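Local structure of tannase (Lactobacillus plantarum, 3WA7) at residues S405-A408 with K409-I413; A344-F348 with D349-L353. The protein probably hydrolyses the galloyl ester bonds of tannins, releasing gallic acid, with an alpha/beta-hydrolase fold. One frame throughout, in Å; residues are numbered along the deposited sequence. Where two conformers were deposited one is given.

Contact 1: residues S405-A408 with K409-I413; sequences SQVA and KHWRI
The loop entering strand 410-414 of the central sheet is pinned where the indole of Trp411, one residue into the strand, reaches back to the backbone of Ala408. Its NE1 donates a hydrogen bond of 2.9 Å to Ala408 O, with an N-H...O angle of 149°. The donor sits above the plane of the carbonyl, 52° out of it, while the oxygen is somewhat tilted from the indole plane. Trp411 CG is anti to its own carbonyl carbon (chi1 -58°), which places CG beside the backbone N and turns the NE1-CZ2 edge of the indole toward the preceding loop. Farther along the same side of the indole, Val407 CG1 meets CZ2 of Trp411 at 3.8 Å, in the ring plane and at the edge of the benzo ring, with the two side chains crossing at about a right angle. One indole edge is thus shared between a polar grip and an apolar one. Ala408 CB adds a looser apolar contact, 4.5 Å from Trp411 CE2. The chain of Lys409 bends at chi2 and runs back alongside the carbonyl of Val407, with Lys409 CE 3.5 Å from Val407 O. Around this corner, Val200, Ile441 and Leu434 of helix 425-436 touch the side chain of Trp411, whose backbone is hydrogen-bonded to that of Gly440. Strand 410-414 is the penultimate parallel strand at this border of the sheet, in alpha/beta-hydrolases usually the one followed by the catalytic acid, probably so here.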
loop_
_atom_site.group_PDB
_atom_site.type_symbol
_atom_site.label_atom_id
_atom_site.label_comp_id
_atom_site.label_asym_id
_atom_site.label_seq_id
_atom_site.Cartn_x
_atom_site.Cartn_y
_atom_site.Cartn_z
ATOM N N SER A 405 -12.750 12.646 -8.536
ATOM C CA SER A 405 -11.372 12.545 -8.994
ATOM C C SER A 405 -11.266 11.797 -10.308
ATOM O O SER A 405 -12.234 11.201 -10.776
ATOM C CB SER A 405 -10.542 11.803 -7.949
ATOM O OG SER A 405 -11.015 10.471 -7.807
ATOM N N GLN A 406 -10.075 11.842 -10.899
ATOM C CA GLN A 406 -9.801 11.128 -12.136
ATOM C C GLN A 406 -9.007 9.908 -11.667
ATOM O O GLN A 406 -7.888 10.029 -11.170
ATOM C CB GLN A 406 -9.013 12.030 -13.095
ATOM C CG GLN A 406 -9.869 13.211 -13.572
ATOM C CD GLN A 406 -9.116 14.239 -14.394
ATOM O OE1 GLN A 406 -8.116 14.793 -13.947
ATOM N NE2 GLN A 406 -9.606 14.507 -15.600
ATOM N N VAL A 407 -9.626 8.739 -11.804
ATOM C CA VAL A 407 -9.063 7.471 -11.342
ATOM C C VAL A 407 -8.213 6.704 -12.352
ATOM O O VAL A 407 -8.584 6.578 -13.518
ATOM C CB VAL A 407 -10.211 6.543 -10.860
ATOM C CG1 VAL A 407 -9.650 5.267 -10.245
ATOM C CG2 VAL A 407 -11.090 7.288 -9.854
ATOM N N ALA A 408 -7.073 6.187 -11.895
ATOM C CA ALA A 408 -6.195 5.400 -12.759
ATOM C C ALA A 408 -7.030 4.246 -13.309
ATOM O O ALA A 408 -7.867 3.689 -12.600
ATOM C CB ALA A 408 -5.012 4.859 -11.957
ATOM N N LYS A 409 -6.804 3.878 -14.565
ATOM C CA LYS A 409 -7.587 2.809 -15.170
ATOM C C LYS A 409 -7.018 1.401 -14.998
ATOM O O LYS A 409 -7.717 0.417 -15.245
ATOM C CB LYS A 409 -7.787 3.101 -16.661
ATOM C CG LYS A 409 -8.453 4.446 -16.943
ATOM C CD LYS A 409 -9.788 4.574 -16.207
ATOM C CE LYS A 409 -10.402 5.954 -16.402
ATOM N NZ LYS A 409 -11.704 6.095 -15.692
ATOM N N HIS A 410 -5.771 1.302 -14.550
ATOM C CA HIS A 410 -5.117 -0.001 -14.401
ATOM C C HIS A 410 -4.573 -0.240 -12.999
ATOM O O HIS A 410 -3.792 0.565 -12.485
ATOM C CB HIS A 410 -3.978 -0.101 -15.416
ATOM C CG HIS A 410 -4.364 0.353 -16.790
ATOM N ND1 HIS A 410 -5.239 -0.352 -17.588
ATOM C CD2 HIS A 410 -4.032 1.465 -17.487
ATOM C CE1 HIS A 410 -5.429 0.307 -18.718
ATOM N NE2 HIS A 410 -4.709 1.413 -18.682
ATOM N N TRP A 411 -4.962 -1.368 -12.404
ATOM C CA TRP A 411 -4.548 -1.715 -11.045
ATOM C C TRP A 411 -3.997 -3.131 -10.888
ATOM O O TRP A 411 -4.514 -4.080 -11.480
ATOM C CB TRP A 411 -5.737 -1.586 -10.083
ATOM C CG TRP A 411 -6.357 -0.232 -10.032
ATOM C CD1 TRP A 411 -7.009 0.409 -11.046
ATOM C CD2 TRP A 411 -6.361 0.668 -8.919
ATOM N NE1 TRP A 411 -7.413 1.655 -10.634
ATOM C CE2 TRP A 411 -7.030 1.840 -9.333
ATOM C CE3 TRP A 411 -5.867 0.598 -7.611
ATOM C CZ2 TRP A 411 -7.216 2.941 -8.484
ATOM C CZ3 TRP A 411 -6.052 1.692 -6.765
ATOM C CH2 TRP A 411 -6.721 2.848 -7.209
ATOM N N ARG A 412 -2.959 -3.264 -10.067
ATOM C CA ARG A 412 -2.370 -4.564 -9.761
ATOM C C ARG A 412 -2.226 -4.616 -8.246
ATOM O O ARG A 412 -1.474 -3.839 -7.650
ATOM C CB ARG A 412 -1.002 -4.751 -10.420
ATOM C CG ARG A 412 -0.422 -6.148 -10.176
ATOM C CD ARG A 412 0.846 -6.386 -10.988
ATOM N NE ARG A 412 1.298 -7.777 -10.934
ATOM C CZ ARG A 412 2.000 -8.310 -9.937
ATOM N NH1 ARG A 412 2.342 -7.574 -8.889
ATOM N NH2 ARG A 412 2.369 -9.582 -9.995
ATOM N N ILE A 413 -2.963 -5.527 -7.626
ATOM C CA ILE A 413 -2.951 -5.661 -6.180
ATOM C C ILE A 413 -2.541 -7.056 -5.737
ATOM O O ILE A 413 -2.980 -8.054 -6.314
ATOM C CB ILE A 413 -4.351 -5.371 -5.605
ATOM C CG1 ILE A 413 -4.824 -3.986 -6.065
ATOM C CG2 ILE A 413 -4.327 -5.481 -4.084
ATOM C CD1 ILE A 413 -6.248 -3.670 -5.669
#

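Contact 2: residues A344-F348 with D349-L353; sequences AVPAF and DQLDL
The carboxamide of Gln350 lies with Pro346 O close to its own plane, 6° out of it. In one of two modelled conformers, Gln350 NE2 donates to Pro346 O over 2.7 Å with an N-H...O angle of 160°, so this bond may be held only part of the time. A side chain bent at chi2 (-79°) folds the amide back to the residue four places earlier. The pyrrolidine of Pro346, which follows a cis peptide bond, meets the carbonyl of Asp349: Pro346 CB is 3.2 Å from Asp349 O, and CG is almost as near. Leu351 crosses the proline at about a right angle, its CG 4.0 Å from Pro346 CD. The backbone turns tightly here, with Asp349 at the centre of an inverse gamma turn whose bond from Gln350 N to Phe348 O is weak (3.2 Å). A type I beta turn from Gln350 to Leu353 follows. The buried carboxylate of Asp349 is hydrogen-bonded to Asn358, His370, Thr372 and the backbone N of Phe371. The bend belongs to the loop that connects helices 332-339 and 356-360: Pro346 rests on helices 209-220 and 252-271, while Leu351 touches helix 373-377.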
loop_
_atom_site.group_PDB
_atom_site.type_symbol
_atom_site.label_atom_id
_atom_site.label_comp_id
_atom_site.label_asym_id
_atom_site.label_seq_id
_atom_site.Cartn_x
_atom_site.Cartn_y
_atom_site.Cartn_z
ATOM N N ALA A 344 -4.223 -7.664 18.317
ATOM C CA ALA A 344 -5.252 -7.758 19.348
ATOM C C ALA A 344 -6.505 -6.999 18.913
ATOM O O ALA A 344 -6.683 -6.721 17.727
ATOM C CB ALA A 344 -4.723 -7.199 20.666
ATOM N N VAL A 345 -7.360 -6.650 19.872
ATOM C CA VAL A 345 -8.610 -5.956 19.567
ATOM C C VAL A 345 -8.784 -4.628 20.311
ATOM O O VAL A 345 -8.665 -4.578 21.535
ATOM C CB VAL A 345 -9.821 -6.859 19.917
ATOM C CG1 VAL A 345 -11.116 -6.211 19.447
ATOM C CG2 VAL A 345 -9.645 -8.229 19.289
ATOM N N PRO A 346 -9.041 -3.529 19.579
ATOM C CA PRO A 346 -9.169 -3.455 18.120
ATOM C C PRO A 346 -7.767 -3.537 17.520
ATOM O O PRO A 346 -6.801 -3.098 18.145
ATOM C CB PRO A 346 -9.809 -2.084 17.893
ATOM C CG PRO A 346 -10.550 -1.822 19.178
ATOM C CD PRO A 346 -9.563 -2.300 20.204
ATOM N N ALA A 347 -7.654 -4.091 16.318
ATOM C CA ALA A 347 -6.352 -4.235 15.673
ATOM C C ALA A 347 -5.760 -2.930 15.142
ATOM O O ALA A 347 -4.538 -2.801 15.036
ATOM C CB ALA A 347 -6.444 -5.258 14.533
ATOM N N PHE A 348 -6.617 -1.968 14.812
ATOM C CA PHE A 348 -6.151 -0.698 14.266
ATOM C C PHE A 348 -6.463 0.506 15.149
ATOM O O PHE A 348 -5.569 1.285 15.476
ATOM C CB PHE A 348 -6.730 -0.492 12.861
ATOM C CG PHE A 348 -6.307 -1.556 11.880
ATOM C CD1 PHE A 348 -6.902 -2.813 11.897
ATOM C CD2 PHE A 348 -5.261 -1.321 10.990
ATOM C CE1 PHE A 348 -6.461 -3.829 11.044
ATOM C CE2 PHE A 348 -4.810 -2.329 10.134
ATOM C CZ PHE A 348 -5.411 -3.584 10.162
ATOM N N ASP A 349 -7.723 0.671 15.534
ATOM C CA ASP A 349 -8.065 1.797 16.388
ATOM C C ASP A 349 -8.008 1.353 17.847
ATOM O O ASP A 349 -9.030 1.018 18.449
ATOM C CB ASP A 349 -9.458 2.335 16.051
ATOM C CG ASP A 349 -9.702 3.714 16.641
ATOM O OD1 ASP A 349 -8.923 4.124 17.525
ATOM O OD2 ASP A 349 -10.667 4.385 16.225
ATOM N N GLN A 350 -6.800 1.336 18.406
ATOM C CA GLN A 350 -6.617 0.925 19.794
ATOM C C GLN A 350 -7.320 1.875 20.754
ATOM O O GLN A 350 -7.320 3.090 20.552
ATOM C CB GLN A 350 -5.126 0.832 20.120
ATOM C CG GLN A 350 -4.503 -0.508 19.785
ATOM C CD GLN A 350 -4.808 -1.553 20.838
ATOM O OE1 GLN A 350 -4.404 -1.418 21.993
ATOM N NE2 GLN A 350 -5.528 -2.600 20.449
ATOM N N LEU A 351 -7.923 1.316 21.800
ATOM C CA LEU A 351 -8.651 2.130 22.762
ATOM C C LEU A 351 -7.758 3.120 23.495
ATOM O O LEU A 351 -8.231 4.163 23.955
ATOM C CB LEU A 351 -9.376 1.237 23.773
ATOM C CG LEU A 351 -10.332 0.202 23.172
ATOM C CD1 LEU A 351 -11.101 -0.482 24.298
ATOM C CD2 LEU A 351 -11.295 0.872 22.201
ATOM N N ASP A 352 -6.471 2.797 23.603
ATOM C CA ASP A 352 -5.532 3.679 24.285
ATOM C C ASP A 352 -4.709 4.546 23.332
ATOM O O ASP A 352 -3.742 5.181 23.753
ATOM C CB ASP A 352 -4.591 2.876 25.195
ATOM C CG ASP A 352 -3.804 1.816 24.446
ATOM O OD1 ASP A 352 -3.811 1.818 23.197
ATOM O OD2 ASP A 352 -3.162 0.978 25.117
ATOM N N LEU A 353 -5.093 4.563 22.056
ATOM C CA LEU A 353 -4.421 5.374 21.033
ATOM C C LEU A 353 -2.962 5.021 20.743
ATOM O O LEU A 353 -2.207 5.870 20.260
ATOM C CB LEU A 353 -4.485 6.857 21.422
ATOM C CG LEU A 353 -5.844 7.553 21.527
ATOM C CD1 LEU A 353 -5.648 8.967 22.055
ATOM C CD2 LEU A 353 -6.518 7.584 20.169
#

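Following the chain from the N terminus, contact 2 comes first, closing a bend in the loop between helices 332-339 and 356-360. The chain then passes through helices 356-360, 373-377, 388-393 and 398-401 before contact 1 opens in the loop leading into strand 410-414. The two are therefore in series, neither nested nor crossed. Their centres are 31 Å apart, on opposite sides of the chain's centre, and their nearest atoms remain about 14 Å from each other. Contact 2 brings a loop against helices 209-220 and 252-271, whereas contact 1 joins the entry of a sheet strand to strands 199-203 and 440-444 and to helix 425-436.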